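PDB 6TGF: exopolysaccharide biosynthesis protein from Pantoea stewartii subsp. stewartii DC283, which modifies glycan biofilm, probably by hydrolysing exopolysaccharide, as a trimer with a tailspike-like parallel beta-helix fold. Local coordinates for residues Tyr551-Thr554 / Val555-Trp559. Residues are numbered along the deposited sequence; the frame is centred on the assembly and turned at random.
Sequences YSPT and VGDSW
Thr554 and Asp557 are the first and last residues of a type II beta turn, which reverses the chain between strand 543-551 and strand 558-564 and is closed by a weak bond from Asp557 N to Thr554 O (3.3 Å). The two strands belong to different antiparallel sheets in the part of the chain that follows the parallel beta-helix, so the loop steps from one sheet to the other. Gly556 takes the third turn position with a positive phi, which by itself favours glycine. The carboxylate of Asp557 folds back over the turn: its CG lies beside its own backbone N (chi1 -79°), which carries OD2 to within 2.8 Å of Thr554 N. This hydrogen bond is moderately bent, and the amide meets OD2 from above the carboxylate plane, 48° out of it. The same oxygen sits 3.2 Å from Pro553 CD, the proline and aspartate side chains crossing at about a right angle. A water molecule donates to OD2 and is also hydrogen-bonded to Thr554 OG1 (2.7 Å), so the carboxylate oxygen receives both a backbone amide and a bridging water.

Nearer the strands, the two arms of the loop are joined by Trp559 and Ser552. The indole turns an edge to residues 551-552, where Tyr551 O approaches CZ2 of Trp559 at 3.6 Å near the ring plane. Tyr528 of a second subunit packs edge-to-face with Trp559, while Tyr551 makes the same kind of ring contact with Trp506 of the third, placing the loop at the trimer interface. Across the base of the loop, the indole nitrogen is satisfied by the serine hydroxyl: Trp559 NE1 donates to Ser552 OG at 3.1 Å, with the oxygen 16° out of the ring plane.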
loop_
_atom_site.group_PDB
_atom_site.type_symbol
_atom_site.label_atom_id
_atom_site.label_comp_id
_atom_site.label_asym_id
_atom_site.label_seq_id
_atom_site.Cartn_x
_atom_site.Cartn_y
_atom_site.Cartn_z
ATOM N N TYR B 551 -32.540 -19.291 13.826
ATOM C CA TYR B 551 -31.694 -20.102 14.739
ATOM C C TYR B 551 -31.461 -19.321 16.037
ATOM O O TYR B 551 -30.720 -18.319 16.014
ATOM C CB TYR B 551 -30.357 -20.476 14.094
ATOM C CG TYR B 551 -29.527 -21.412 14.934
ATOM C CD1 TYR B 551 -28.659 -20.930 15.899
ATOM C CD2 TYR B 551 -29.633 -22.785 14.790
ATOM C CE1 TYR B 551 -27.906 -21.784 16.687
ATOM C CE2 TYR B 551 -28.884 -23.654 15.568
ATOM C CZ TYR B 551 -28.019 -23.152 16.523
ATOM O OH TYR B 551 -27.278 -24.006 17.288
ATOM N N SER B 552 -32.077 -19.784 17.130
ATOM C CA SER B 552 -31.961 -19.210 18.496
ATOM C C SER B 552 -30.988 -20.060 19.311
ATOM O O SER B 552 -31.333 -21.167 19.718
ATOM C CB SER B 552 -33.316 -19.125 19.155
ATOM O OG SER B 552 -34.326 -18.828 18.203
ATOM N N PRO B 553 -29.739 -19.594 19.554
ATOM C CA PRO B 553 -28.738 -20.410 20.245
ATOM C C PRO B 553 -29.003 -20.668 21.737
ATOM O O PRO B 553 -28.469 -21.637 22.242
ATOM C CB PRO B 553 -27.437 -19.606 20.083
ATOM C CG PRO B 553 -27.898 -18.177 19.893
ATOM C CD PRO B 553 -29.208 -18.285 19.141
ATOM N N THR B 554 -29.797 -19.815 22.397
ATOM C CA THR B 554 -30.076 -19.869 23.860
ATOM C C THR B 554 -31.588 -19.928 24.110
ATOM O O THR B 554 -32.334 -19.253 23.374
ATOM C CB THR B 554 -29.473 -18.658 24.583
ATOM O OG1 THR B 554 -28.174 -18.410 24.046
ATOM C CG2 THR B 554 -29.380 -18.853 26.081
ATOM N N VAL B 555 -32.010 -20.696 25.122
ATOM C CA VAL B 555 -33.414 -20.739 25.630
ATOM C C VAL B 555 -33.790 -19.331 26.110
ATOM O O VAL B 555 -33.008 -18.749 26.890
ATOM C CB VAL B 555 -33.585 -21.783 26.753
ATOM C CG1 VAL B 555 -34.898 -21.614 27.507
ATOM C CG2 VAL B 555 -33.458 -23.203 26.224
ATOM N N GLY B 556 -34.934 -18.813 25.651
ATOM C CA GLY B 556 -35.475 -17.498 26.049
ATOM C C GLY B 556 -35.112 -16.395 25.067
ATOM O O GLY B 556 -35.537 -15.246 25.305
ATOM N N ASP B 557 -34.355 -16.717 24.010
ATOM C CA ASP B 557 -33.961 -15.763 22.936
ATOM C C ASP B 557 -35.227 -15.246 22.244
ATOM O O ASP B 557 -36.029 -16.084 21.795
ATOM C CB ASP B 557 -33.009 -16.412 21.927
ATOM C CG ASP B 557 -31.567 -16.510 22.398
ATOM O OD1 ASP B 557 -31.227 -15.855 23.402
ATOM O OD2 ASP B 557 -30.792 -17.245 21.754
ATOM N N SER B 558 -35.390 -13.920 22.169
ATOM C CA SER B 558 -36.568 -13.233 21.575
ATOM C C SER B 558 -36.216 -12.673 20.191
ATOM O O SER B 558 -35.132 -12.076 20.053
ATOM C CB SER B 558 -37.083 -12.145 22.487
ATOM O OG SER B 558 -37.878 -12.689 23.530
ATOM N N TRP B 559 -37.106 -12.880 19.215
ATOM C CA TRP B 559 -37.085 -12.260 17.863
ATOM C C TRP B 559 -38.350 -11.414 17.683
ATOM O O TRP B 559 -39.423 -11.859 18.139
ATOM C CB TRP B 559 -36.997 -13.326 16.762
ATOM C CG TRP B 559 -35.770 -14.182 16.799
ATOM C CD1 TRP B 559 -35.593 -15.335 17.507
ATOM C CD2 TRP B 559 -34.552 -13.975 16.065
ATOM N NE1 TRP B 559 -34.346 -15.850 17.276
ATOM C CE2 TRP B 559 -33.683 -15.037 16.396
ATOM C CE3 TRP B 559 -34.105 -12.996 15.169
ATOM C CZ2 TRP B 559 -32.399 -15.143 15.864
ATOM C CZ3 TRP B 559 -32.836 -13.099 14.645
ATOM C CH2 TRP B 559 -31.996 -14.160 14.989
HETATM O O HOH W 1 -28.498 -16.087 22.669
#